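Local coordinates for Thiol:disulfide interchange protein DsbL (Escherichia coli, PDB 3C7M) that forms disulfide bonds by passing its own disulfide to other proteins, working with its partner DsbI as a periplasmic oxidase system for the arylsulfate sulfotransferase AssT, at residues A[8-13]-A[158-163]; A[33-38]-A[177-182]; A[41-46]-A[187-192]; A[165-168]-A[172-175]. One frame throughout, in Å; residues are numbered along the deposited sequence.

Interaction 1 of 4, residues A[8-13]-A[158-163]; sequences MVLEKP and AKIQGV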
loop_
_atom_site.group_PDB
_atom_site.type_symbol
_atom_site.label_atom_id
_atom_site.label_comp_id
_atom_site.label_asym_id
_atom_site.label_seq_id
_atom_site.Cartn_x
_atom_site.Cartn_y
_atom_site.Cartn_z
ATOM N N MET A 8 -10.445 -11.291 -10.889
ATOM C CA MET A 8 -11.017 -10.763 -12.126
ATOM C C MET A 8 -9.919 -10.068 -12.930
ATOM O O MET A 8 -8.827 -9.794 -12.409
ATOM C CB MET A 8 -12.209 -9.839 -11.843
ATOM C CG MET A 8 -11.917 -8.624 -10.963
ATOM S SD MET A 8 -11.201 -7.213 -11.835
ATOM C CE MET A 8 -12.556 -6.695 -12.894
ATOM N N VAL A 9 -10.197 -9.811 -14.202
ATOM C CA VAL A 9 -9.251 -9.138 -15.077
ATOM C C VAL A 9 -9.674 -7.680 -15.225
ATOM O O VAL A 9 -10.795 -7.388 -15.650
ATOM C CB VAL A 9 -9.169 -9.805 -16.476
ATOM C CG1 VAL A 9 -8.122 -9.114 -17.335
ATOM C CG2 VAL A 9 -8.846 -11.296 -16.342
ATOM N N LEU A 10 -8.771 -6.772 -14.859
ATOM C CA LEU A 10 -9.018 -5.339 -14.989
ATOM C C LEU A 10 -9.174 -4.967 -16.455
ATOM O O LEU A 10 -8.335 -5.324 -17.287
ATOM C CB LEU A 10 -7.868 -4.524 -14.382
ATOM C CG LEU A 10 -7.635 -4.610 -12.867
ATOM C CD1 LEU A 10 -6.353 -3.891 -12.486
ATOM C CD2 LEU A 10 -8.810 -4.043 -12.098
ATOM N N GLU A 11 -10.245 -4.248 -16.782
ATOM C CA GLU A 11 -10.433 -3.802 -18.162
ATOM C C GLU A 11 -9.421 -2.710 -18.503
ATOM O O GLU A 11 -8.944 -2.625 -19.638
ATOM C CB GLU A 11 -11.872 -3.339 -18.417
ATOM C CG GLU A 11 -12.208 -3.091 -19.899
ATOM C CD GLU A 11 -12.080 -4.335 -20.772
ATOM O OE1 GLU A 11 -12.265 -5.461 -20.262
ATOM O OE2 GLU A 11 -11.793 -4.182 -21.978
ATOM N N LYS A 12 -9.086 -1.886 -17.512
ATOM C CA LYS A 12 -8.009 -0.916 -17.670
ATOM C C LYS A 12 -6.890 -1.285 -16.692
ATOM O O LYS A 12 -6.962 -0.961 -15.505
ATOM C CB LYS A 12 -8.504 0.515 -17.436
ATOM C CG LYS A 12 -7.447 1.586 -17.711
ATOM C CD LYS A 12 -7.885 2.968 -17.254
ATOM C CE LYS A 12 -6.732 3.960 -17.345
ATOM N NZ LYS A 12 -7.093 5.313 -16.823
ATOM N N PRO A 13 -5.876 -2.007 -17.181
ATOM C CA PRO A 13 -4.763 -2.395 -16.320
ATOM C C PRO A 13 -3.993 -1.206 -15.757
ATOM O O PRO A 13 -4.079 -0.091 -16.277
ATOM C CB PRO A 13 -3.859 -3.194 -17.265
ATOM C CG PRO A 13 -4.779 -3.702 -18.328
ATOM C CD PRO A 13 -5.729 -2.563 -18.541
ATOM N N ALA A 158 -9.910 0.659 -6.978
ATOM C CA ALA A 158 -10.677 0.513 -5.744
ATOM C C ALA A 158 -12.189 0.348 -5.964
ATOM O O ALA A 158 -12.885 -0.169 -5.091
ATOM C CB ALA A 158 -10.392 1.679 -4.790
ATOM N N LYS A 159 -12.681 0.792 -7.119
ATOM C CA LYS A 159 -14.111 0.700 -7.463
ATOM C C LYS A 159 -14.642 -0.718 -7.579
ATOM O O LYS A 159 -15.830 -0.970 -7.333
ATOM C CB LYS A 159 -14.376 1.365 -8.811
ATOM C CG LYS A 159 -14.249 2.858 -8.828
ATOM C CD LYS A 159 -14.453 3.336 -10.245
ATOM C CE LYS A 159 -14.389 4.839 -10.332
ATOM N NZ LYS A 159 -14.641 5.274 -11.726
ATOM N N ILE A 160 -13.777 -1.638 -7.994
ATOM C CA ILE A 160 -14.206 -2.986 -8.343
ATOM C C ILE A 160 -14.683 -3.760 -7.119
ATOM O O ILE A 160 -15.808 -4.269 -7.102
ATOM C CB ILE A 160 -13.100 -3.737 -9.104
ATOM C CG1 ILE A 160 -12.900 -3.084 -10.466
ATOM C CG2 ILE A 160 -13.470 -5.205 -9.290
ATOM C CD1 ILE A 160 -11.495 -2.741 -10.777
ATOM N N GLN A 161 -13.841 -3.833 -6.090
ATOM C CA GLN A 161 -14.202 -4.574 -4.881
ATOM C C GLN A 161 -13.614 -3.955 -3.611
ATOM O O GLN A 161 -13.414 -4.635 -2.604
ATOM C CB GLN A 161 -13.836 -6.063 -5.029
ATOM C CG GLN A 161 -12.383 -6.339 -5.442
ATOM C CD GLN A 161 -11.477 -6.529 -4.248
ATOM O OE1 GLN A 161 -11.659 -7.463 -3.460
ATOM N NE2 GLN A 161 -10.499 -5.644 -4.097
ATOM N N GLY A 162 -13.372 -2.647 -3.666
ATOM C CA GLY A 162 -12.899 -1.897 -2.509
ATOM C C GLY A 162 -11.409 -2.034 -2.285
ATOM O O GLY A 162 -10.665 -2.424 -3.184
ATOM N N VAL A 163 -10.980 -1.694 -1.077
ATOM C CA VAL A 163 -9.610 -1.943 -0.646
ATOM C C VAL A 163 -9.623 -2.892 0.557
ATOM O O VAL A 163 -10.595 -2.913 1.317
ATOM C CB VAL A 163 -8.835 -0.628 -0.333
ATOM C CG1 VAL A 163 -8.507 0.120 -1.619
ATOM C CG2 VAL A 163 -9.615 0.264 0.634
#
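A small, wholly apolar contact joins the edge of the sheet to the last turn of helix 154-161: Met8 and Leu10 close over Ile160, one at each branch of the isoleucine. Met8, on outermost strand 7-9, faces the short branch. Its CG lies between the backbone N and the carbonyl carbon (chi1 59°), and the chain bends again at the next two bonds, which curls the thioether across Ile160. As a result Met8 SD and Met8 CE both lie 4.0 Å from Ile160 CG2. Leu10, just past the strand, meets the longer branch. There Leu10 CD2 comes within 3.3 Å of Ile160 CD1, tighter than usual for two methyl groups. The chi2 of Ile160, 129°, lies off the staggered values, consistent with a strained, tight fit against Leu10 CD2. In the DsbA-like thioredoxin fold the segment after this helix leads directly into the central sheet. Gly162, with positive phi, turns the chain out of the helical path. Val163 then packs on Cys29 of the redox-active pair, and Pro164 follows at the position of the cis-proline that lies beside the active-site cysteines in DsbA, and is probably its counterpart. Leu173 of the neighbouring strand touches Met8, Leu10 and Ile160 alike, completing the apolar cluster, while Gln161 bonds through OE1 to Thr176 N.

Interaction 2 of 4, residues A[33-38]-A[177-182]; sequences YKYDKA and KSIKSI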
loop_
_atom_site.group_PDB
_atom_site.type_symbol
_atom_site.label_atom_id
_atom_site.label_comp_id
_atom_site.label_asym_id
_atom_site.label_seq_id
_atom_site.Cartn_x
_atom_site.Cartn_y
_atom_site.Cartn_z
ATOM N N TYR A 33 -5.847 -2.897 7.344
ATOM C CA TYR A 33 -5.112 -3.138 8.582
ATOM C C TYR A 33 -5.115 -4.634 8.914
ATOM O O TYR A 33 -4.066 -5.212 9.200
ATOM C CB TYR A 33 -5.747 -2.317 9.711
ATOM C CG TYR A 33 -5.003 -2.266 11.032
ATOM C CD1 TYR A 33 -3.663 -2.668 11.149
ATOM C CD2 TYR A 33 -5.637 -1.763 12.166
ATOM C CE1 TYR A 33 -2.988 -2.584 12.379
ATOM C CE2 TYR A 33 -4.974 -1.672 13.391
ATOM C CZ TYR A 33 -3.658 -2.081 13.494
ATOM O OH TYR A 33 -3.010 -1.983 14.708
ATOM N N LYS A 34 -6.297 -5.246 8.848
ATOM C CA LYS A 34 -6.466 -6.671 9.150
ATOM C C LYS A 34 -5.606 -7.565 8.261
ATOM O O LYS A 34 -4.865 -8.419 8.760
ATOM C CB LYS A 34 -7.938 -7.062 9.037
ATOM C CG LYS A 34 -8.792 -6.560 10.190
ATOM N N TYR A 35 -5.681 -7.348 6.950
ATOM C CA TYR A 35 -4.874 -8.138 6.009
ATOM C C TYR A 35 -3.368 -7.845 6.110
ATOM O O TYR A 35 -2.546 -8.740 5.890
ATOM C CB TYR A 35 -5.412 -8.028 4.571
ATOM C CG TYR A 35 -6.712 -8.801 4.339
ATOM C CD1 TYR A 35 -7.946 -8.247 4.676
ATOM C CD2 TYR A 35 -6.707 -10.088 3.786
ATOM C CE1 TYR A 35 -9.141 -8.945 4.472
ATOM C CE2 TYR A 35 -7.901 -10.797 3.577
ATOM C CZ TYR A 35 -9.115 -10.216 3.925
ATOM O OH TYR A 35 -10.314 -10.888 3.735
ATOM N N ASP A 36 -3.000 -6.607 6.454
ATOM C CA ASP A 36 -1.586 -6.254 6.666
ATOM C C ASP A 36 -1.018 -6.863 7.947
ATOM O O ASP A 36 0.199 -7.047 8.075
ATOM C CB ASP A 36 -1.380 -4.734 6.684
ATOM C CG ASP A 36 -1.350 -4.126 5.293
ATOM O OD1 ASP A 36 -1.360 -4.869 4.288
ATOM O OD2 ASP A 36 -1.322 -2.884 5.195
ATOM N N LYS A 37 -1.899 -7.159 8.900
ATOM C CA LYS A 37 -1.479 -7.840 10.119
ATOM C C LYS A 37 -1.313 -9.332 9.863
ATOM O O LYS A 37 -0.434 -9.965 10.451
ATOM C CB LYS A 37 -2.477 -7.611 11.256
ATOM C CG LYS A 37 -2.374 -6.229 11.889
ATOM C CD LYS A 37 -3.228 -6.113 13.144
ATOM C CE LYS A 37 -4.679 -5.791 12.821
ATOM N NZ LYS A 37 -5.503 -5.734 14.063
ATOM N N ALA A 38 -2.146 -9.876 8.975
ATOM C CA ALA A 38 -2.296 -11.328 8.850
ATOM C C ALA A 38 -1.715 -12.008 7.608
ATOM O O ALA A 38 -1.278 -13.163 7.693
ATOM C CB ALA A 38 -3.761 -11.716 9.008
ATOM N N LYS A 177 -12.291 -11.066 -0.635
ATOM C CA LYS A 177 -13.204 -11.943 0.116
ATOM C C LYS A 177 -12.957 -13.435 -0.116
ATOM O O LYS A 177 -13.423 -14.264 0.672
ATOM C CB LYS A 177 -14.668 -11.590 -0.185
ATOM C CG LYS A 177 -15.106 -11.807 -1.625
ATOM C CD LYS A 177 -16.606 -11.571 -1.781
ATOM C CE LYS A 177 -17.005 -11.588 -3.245
ATOM N NZ LYS A 177 -18.376 -11.047 -3.455
ATOM N N SER A 178 -12.241 -13.773 -1.185
ATOM C CA SER A 178 -11.952 -15.171 -1.521
ATOM C C SER A 178 -10.701 -15.695 -0.827
ATOM O O SER A 178 -10.449 -16.906 -0.841
ATOM C CB SER A 178 -11.807 -15.352 -3.037
ATOM O OG SER A 178 -10.572 -14.833 -3.502
ATOM N N ILE A 179 -9.924 -14.787 -0.233
ATOM C CA ILE A 179 -8.639 -15.146 0.385
ATOM C C ILE A 179 -8.851 -15.915 1.686
ATOM O O ILE A 179 -9.390 -15.380 2.654
ATOM C CB ILE A 179 -7.755 -13.906 0.647
ATOM C CG1 ILE A 179 -7.449 -13.184 -0.671
ATOM C CG2 ILE A 179 -6.460 -14.308 1.387
ATOM C CD1 ILE A 179 -6.835 -11.797 -0.498
ATOM N N LYS A 180 -8.412 -17.168 1.709
ATOM C CA LYS A 180 -8.666 -18.018 2.874
ATOM C C LYS A 180 -7.426 -18.360 3.693
ATOM O O LYS A 180 -7.543 -18.740 4.861
ATOM C CB LYS A 180 -9.439 -19.276 2.474
ATOM C CG LYS A 180 -10.864 -18.985 1.978
ATOM C CD LYS A 180 -11.691 -18.200 3.012
ATOM C CE LYS A 180 -12.569 -17.120 2.367
ATOM N NZ LYS A 180 -13.539 -17.670 1.369
ATOM N N SER A 181 -6.250 -18.211 3.086
ATOM C CA SER A 181 -4.994 -18.491 3.784
ATOM C C SER A 181 -3.795 -17.874 3.079
ATOM O O SER A 181 -3.875 -17.492 1.909
ATOM C CB SER A 181 -4.778 -20.003 3.915
ATOM O OG SER A 181 -4.517 -20.579 2.647
ATOM N N ILE A 182 -2.677 -17.800 3.803
ATOM C CA ILE A 182 -1.414 -17.348 3.235
ATOM C C ILE A 182 -1.010 -18.258 2.072
ATOM O O ILE A 182 -0.667 -17.783 0.993
ATOM C CB ILE A 182 -0.307 -17.297 4.311
ATOM C CG1 ILE A 182 -0.547 -16.122 5.264
ATOM C CG2 ILE A 182 1.077 -17.189 3.678
ATOM C CD1 ILE A 182 0.137 -16.280 6.613
HETATM O O HOH W 1 -11.087 -13.360 2.998
#
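Tyr35 holds its CG anti to the carbonyl carbon (chi1 -73°), which directs the ring from helix 30-38 across to segment 177-182, while chi2 of 83° sets its rotation. Turned this way, the ring meets the isoleucine obliquely, Tyr35 CE2 lying 4.3 Å from Ile179 CB. Beyond it, the phenol makes the polar part of the contact through one water. Tyr35 OH donates to this water over 2.7 Å, and the water in turn donates to Ile179 O, also over 2.7 Å. The water lies in the plane of the ring, at its edge. This bridge gives both the phenol and the loop carbonyl a partner without their touching directly. At the C-terminal end of the helix, Ile182 CD1 makes a van der Waals contact with a backbone carbonyl oxygen, 3.6 Å from Ala38 O. Here the isoleucine extends its longer branch from a CG1 beside the backbone N, and its end approaches more closely than its CB. Ile182 opens helix 182-193, and the preceding Ser181 is its N-cap, with OG accepting from Ala184 N. The contact thus links the helix that starts at the redox-active cysteines of the thioredoxin fold to the connection before the C-terminal helix. Strand 165-168 supports it through Tyr166, which touches Tyr35, while Ile182 also packs on Pro42, Val43 and Lys46 of helix 40-46.

Interaction 3 of 4, residues A[41-46]-A[187-192]; sequences GPVSEK and DLIREL. With CD (cadmium ion), chain E.
The guanidinium group of Arg190 reaches out of one helix to take the carbonyl of Lys46, the last residue of another. In the conformer described, one of two modelled, Arg190 NH2 donates to Lys46 O over 2.9 Å, with a bent N-H...O angle of 145°. The carbonyl oxygen lies at the edge of the guanidinium, close to its plane, while the donor is tilted from the carbonyl plane. An extended chain from CG to NE gives the arginine this reach. Arg190 NE donates to a water at 2.9 Å, whose bond to Lys46 O is weak. NH2 is shared between the Lys46 carbonyl and a salt bridge to Asp49, and with the water at NE this probably restrains the group's rotation. Deeper in, the Val43 CG1 and Ile189 CD1 methyls make a tight van der Waals contact of 3.4 Å, buried between helices 40-46 and 182-193. Near the surface, Asp187 binds a cadmium ion through both carboxylate oxygens, OD2 at 2.3 Å and OD1 at 2.5 Å, and Asp183 shares the ion. Ile189 also touches Leu21 and Ile174, as expected of the thioredoxin fold, whose C-terminal helix packs beside the active-site helical region on one face of the sheet.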
loop_
_atom_site.group_PDB
_atom_site.type_symbol
_atom_site.label_atom_id
_atom_site.label_comp_id
_atom_site.label_asym_id
_atom_site.label_seq_id
_atom_site.Cartn_x
_atom_site.Cartn_y
_atom_site.Cartn_z
ATOM N N GLY A 41 2.553 -9.478 4.577
ATOM C CA GLY A 41 3.969 -9.772 4.718
ATOM C C GLY A 41 4.350 -11.190 4.336
ATOM O O GLY A 41 5.181 -11.379 3.444
ATOM N N PRO A 42 3.767 -12.192 5.025
ATOM C CA PRO A 42 4.076 -13.573 4.676
ATOM C C PRO A 42 3.860 -13.901 3.206
ATOM O O PRO A 42 4.713 -14.547 2.608
ATOM C CB PRO A 42 3.138 -14.383 5.570
ATOM C CG PRO A 42 2.937 -13.516 6.758
ATOM C CD PRO A 42 2.885 -12.115 6.200
ATOM N N VAL A 43 2.758 -13.425 2.621
ATOM C CA VAL A 43 2.473 -13.736 1.218
ATOM C C VAL A 43 3.480 -13.074 0.274
ATOM O O VAL A 43 3.986 -13.727 -0.639
ATOM C CB VAL A 43 1.009 -13.391 0.823
ATOM C CG1 VAL A 43 0.803 -13.503 -0.679
ATOM C CG2 VAL A 43 0.042 -14.308 1.533
ATOM N N SER A 44 3.777 -11.792 0.495
ATOM C CA SER A 44 4.721 -11.069 -0.362
ATOM C C SER A 44 6.120 -11.676 -0.286
ATOM O O SER A 44 6.823 -11.757 -1.289
ATOM C CB SER A 44 4.758 -9.583 -0.006
ATOM O OG SER A 44 3.466 -9.012 -0.090
ATOM N N GLU A 45 6.511 -12.121 0.907
ATOM C CA GLU A 45 7.801 -12.769 1.113
ATOM C C GLU A 45 7.881 -14.061 0.299
ATOM O O GLU A 45 8.918 -14.374 -0.303
ATOM C CB GLU A 45 8.003 -13.051 2.611
ATOM C CG GLU A 45 9.200 -13.938 2.966
ATOM C CD GLU A 45 10.544 -13.273 2.725
ATOM O OE1 GLU A 45 10.619 -12.023 2.730
ATOM O OE2 GLU A 45 11.536 -14.011 2.540
ATOM N N LYS A 46 6.775 -14.799 0.270
ATOM C CA LYS A 46 6.717 -16.068 -0.446
ATOM C C LYS A 46 6.851 -15.906 -1.951
ATOM O O LYS A 46 7.379 -16.793 -2.619
ATOM C CB LYS A 46 5.437 -16.832 -0.111
ATOM C CG LYS A 46 5.452 -17.465 1.275
ATOM C CD LYS A 46 4.107 -18.065 1.648
ATOM C CE LYS A 46 3.745 -19.277 0.797
ATOM N NZ LYS A 46 4.784 -20.368 0.880
ATOM N N ASP A 187 -0.322 -19.308 -3.695
ATOM C CA ASP A 187 -0.602 -20.203 -4.827
ATOM C C ASP A 187 -1.282 -19.431 -5.964
ATOM O O ASP A 187 -0.872 -19.537 -7.124
ATOM C CB ASP A 187 -1.510 -21.375 -4.414
ATOM C CG ASP A 187 -0.802 -22.420 -3.561
ATOM O OD1 ASP A 187 0.355 -22.212 -3.134
ATOM O OD2 ASP A 187 -1.441 -23.464 -3.298
ATOM N N LEU A 188 -2.310 -18.656 -5.611
ATOM C CA LEU A 188 -3.069 -17.878 -6.591
ATOM C C LEU A 188 -2.182 -16.865 -7.303
ATOM O O LEU A 188 -2.220 -16.761 -8.531
ATOM C CB LEU A 188 -4.259 -17.178 -5.932
ATOM C CG LEU A 188 -5.063 -16.186 -6.781
ATOM C CD1 LEU A 188 -5.626 -16.830 -8.048
ATOM C CD2 LEU A 188 -6.176 -15.603 -5.944
ATOM N N ILE A 189 -1.378 -16.129 -6.534
ATOM C CA ILE A 189 -0.482 -15.128 -7.116
ATOM C C ILE A 189 0.475 -15.750 -8.135
ATOM O O ILE A 189 0.728 -15.169 -9.193
ATOM C CB ILE A 189 0.294 -14.335 -6.031
ATOM C CG1 ILE A 189 -0.650 -13.394 -5.282
ATOM C CG2 ILE A 189 1.444 -13.535 -6.653
ATOM C CD1 ILE A 189 -0.090 -12.932 -3.952
ATOM N N ARG A 190 1.009 -16.923 -7.804
ATOM C CA ARG A 190 1.902 -17.638 -8.715
ATOM C C ARG A 190 1.212 -18.033 -10.003
ATOM O O ARG A 190 1.796 -17.898 -11.081
ATOM C CB ARG A 190 2.498 -18.868 -8.039
ATOM C CG ARG A 190 3.424 -18.477 -6.945
ATOM C CD ARG A 190 4.432 -19.531 -6.637
ATOM N NE ARG A 190 5.442 -18.941 -5.776
ATOM C CZ ARG A 190 6.609 -18.477 -6.200
ATOM N NH1 ARG A 190 6.947 -18.569 -7.484
ATOM N NH2 ARG A 190 7.445 -17.937 -5.329
ATOM N N GLU A 191 -0.024 -18.511 -9.884
ATOM C CA GLU A 191 -0.830 -18.886 -11.059
ATOM C C GLU A 191 -1.055 -17.661 -11.948
ATOM O O GLU A 191 -0.855 -17.718 -13.165
ATOM C CB GLU A 191 -2.170 -19.501 -10.653
ATOM C CG GLU A 191 -3.121 -19.700 -11.848
ATOM C CD GLU A 191 -4.220 -20.721 -11.609
ATOM O OE1 GLU A 191 -4.321 -21.264 -10.490
ATOM O OE2 GLU A 191 -4.987 -20.984 -12.562
ATOM N N LEU A 192 -1.429 -16.547 -11.326
ATOM C CA LEU A 192 -1.694 -15.313 -12.064
ATOM C C LEU A 192 -0.451 -14.756 -12.735
ATOM O O LEU A 192 -0.524 -14.233 -13.855
ATOM C CB LEU A 192 -2.326 -14.257 -11.145
ATOM C CG LEU A 192 -3.727 -14.605 -10.628
ATOM C CD1 LEU A 192 -4.238 -13.555 -9.646
ATOM C CD2 LEU A 192 -4.709 -14.805 -11.791
HETATM CD CD CD E . 0.108 -24.356 -1.848
HETATM O O HOH W 2 4.764 -19.060 -2.927
#

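Interaction 4 of 4, residues A[165-168]-A[172-175]; sequences AYVV and YLIY
Leu173 CD1 fills the apolar centre on one face of this hairpin, lying 3.7 Å from Ala165 CB and 3.9 Å from Val167 CG2. The leucine sets CG opposite its backbone N (chi1 172°), which swings the methyl over the facing strand, close also to Tyr166 O. On the other face Val168 and Tyr172 meet at their CB atoms, and Ile174 CD1 lies 4.2 Å from Tyr166 CB. Outward from these groups the backbones pair as an antiparallel ladder. Val168 and Tyr172 form a hydrogen-bonded pair, Val168 N donating to Tyr172 O over 2.8 Å and Tyr172 N returning to Val168 O over 3.1 Å. Val167 and Leu173 are the non-hydrogen-bonded pair between the rungs. At the open end the strands spread: Ile174 N still donates to Tyr166 O, over 2.8 Å, almost in line with the carbonyl, but a water replaces the return bond. It accepts from Tyr166 N at 2.8 Å and donates to Ile174 O. Farther out, Tyr166 OH is hydrogen-bonded to Thr40 OG1. This is the C-terminal beta hairpin of the thioredoxin fold, placed between strand 20-25, bonded to Ala165 and Val167, and strand 7-9, bonded to Leu173. Helix 182-193 covers the face of Tyr172 and Ile174, and helix 154-161 packs against Ala165 and Leu173 on the other.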
loop_
_atom_site.group_PDB
_atom_site.type_symbol
_atom_site.label_atom_id
_atom_site.label_comp_id
_atom_site.label_asym_id
_atom_site.label_seq_id
_atom_site.Cartn_x
_atom_site.Cartn_y
_atom_site.Cartn_z
ATOM N N ALA A 165 -6.812 -3.997 -2.434
ATOM C CA ALA A 165 -6.904 -4.548 -3.780
ATOM C C ALA A 165 -5.514 -5.050 -4.176
ATOM O O ALA A 165 -4.601 -4.261 -4.462
ATOM C CB ALA A 165 -7.425 -3.493 -4.749
ATOM N N TYR A 166 -5.356 -6.374 -4.164
ATOM C CA TYR A 166 -4.102 -7.002 -4.571
ATOM C C TYR A 166 -4.156 -7.326 -6.052
ATOM O O TYR A 166 -5.036 -8.069 -6.498
ATOM C CB TYR A 166 -3.841 -8.278 -3.780
ATOM C CG TYR A 166 -3.676 -8.080 -2.292
ATOM C CD1 TYR A 166 -4.778 -8.129 -1.441
ATOM C CD2 TYR A 166 -2.410 -7.889 -1.726
ATOM C CE1 TYR A 166 -4.633 -7.978 -0.059
ATOM C CE2 TYR A 166 -2.258 -7.742 -0.339
ATOM C CZ TYR A 166 -3.376 -7.790 0.482
ATOM O OH TYR A 166 -3.265 -7.635 1.851
ATOM N N VAL A 167 -3.217 -6.752 -6.794
ATOM C CA VAL A 167 -3.179 -6.849 -8.250
ATOM C C VAL A 167 -1.861 -7.475 -8.710
ATOM O O VAL A 167 -0.782 -7.053 -8.294
ATOM C CB VAL A 167 -3.347 -5.451 -8.900
ATOM C CG1 VAL A 167 -3.292 -5.554 -10.425
ATOM C CG2 VAL A 167 -4.666 -4.795 -8.460
ATOM N N VAL A 168 -1.955 -8.483 -9.570
ATOM C CA VAL A 168 -0.774 -9.142 -10.109
ATOM C C VAL A 168 -0.503 -8.642 -11.517
ATOM O O VAL A 168 -1.389 -8.695 -12.384
ATOM C CB VAL A 168 -0.948 -10.684 -10.128
ATOM C CG1 VAL A 168 0.307 -11.366 -10.651
ATOM C CG2 VAL A 168 -1.281 -11.197 -8.734
ATOM N N TYR A 172 -4.403 -8.572 -13.014
ATOM C CA TYR A 172 -5.264 -9.540 -12.343
ATOM C C TYR A 172 -5.541 -9.115 -10.918
ATOM O O TYR A 172 -4.649 -9.144 -10.076
ATOM C CB TYR A 172 -4.622 -10.935 -12.382
ATOM C CG TYR A 172 -4.305 -11.391 -13.790
ATOM C CD1 TYR A 172 -5.319 -11.853 -14.634
ATOM C CD2 TYR A 172 -3.003 -11.347 -14.283
ATOM C CE1 TYR A 172 -5.040 -12.262 -15.940
ATOM C CE2 TYR A 172 -2.713 -11.754 -15.595
ATOM C CZ TYR A 172 -3.743 -12.209 -16.408
ATOM O OH TYR A 172 -3.469 -12.624 -17.698
ATOM N N LEU A 173 -6.783 -8.709 -10.665
ATOM C CA LEU A 173 -7.205 -8.257 -9.351
ATOM C C LEU A 173 -7.789 -9.414 -8.544
ATOM O O LEU A 173 -8.816 -10.002 -8.907
ATOM C CB LEU A 173 -8.226 -7.117 -9.479
ATOM C CG LEU A 173 -8.942 -6.615 -8.216
ATOM C CD1 LEU A 173 -7.979 -6.240 -7.107
ATOM C CD2 LEU A 173 -9.816 -5.413 -8.544
ATOM N N ILE A 174 -7.138 -9.738 -7.434
ATOM C CA ILE A 174 -7.666 -10.771 -6.553
ATOM C C ILE A 174 -8.926 -10.272 -5.840
ATOM O O ILE A 174 -9.010 -9.102 -5.474
ATOM C CB ILE A 174 -6.594 -11.225 -5.541
ATOM C CG1 ILE A 174 -5.417 -11.849 -6.308
ATOM C CG2 ILE A 174 -7.185 -12.185 -4.489
ATOM C CD1 ILE A 174 -4.172 -12.107 -5.472
ATOM N N TYR A 175 -9.922 -11.142 -5.678
ATOM C CA TYR A 175 -11.060 -10.801 -4.835
ATOM C C TYR A 175 -10.686 -11.050 -3.378
ATOM O O TYR A 175 -10.514 -12.201 -2.952
ATOM C CB TYR A 175 -12.320 -11.600 -5.219
ATOM C CG TYR A 175 -13.037 -11.055 -6.439
ATOM C CD1 TYR A 175 -13.679 -9.816 -6.394
ATOM C CD2 TYR A 175 -13.068 -11.769 -7.635
ATOM C CE1 TYR A 175 -14.331 -9.303 -7.508
ATOM C CE2 TYR A 175 -13.724 -11.266 -8.757
ATOM C CZ TYR A 175 -14.345 -10.031 -8.686
ATOM O OH TYR A 175 -14.989 -9.535 -9.802
HETATM O O HOH W 3 -7.554 -8.009 -3.474
#

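The hairpin of interaction 4 links the other three. Interaction 1 lies beside it, with centres about 7 Å apart, and Met8 N approaches Leu173 O to 2.9 Å, a probable hydrogen bond. Interactions 2 and 3 sit on the opposite face of the sheet from Ile160, their centres about 13 and 11 Å from that of interaction 4; Ile174 touches both Ile179 and Ile189. They touch through Ile182 of interaction 2, whose CD1 lies 3.7 Å from Pro42 CB of interaction 3. Interactions 1 and 2 do not touch, yet segment 158-163 and Tyr35 both lie close to the reduced Cys29-Cys32 pair, Tyr35 without touching it. The cadmium ion at Asp187 belongs to the outer side of interaction 3.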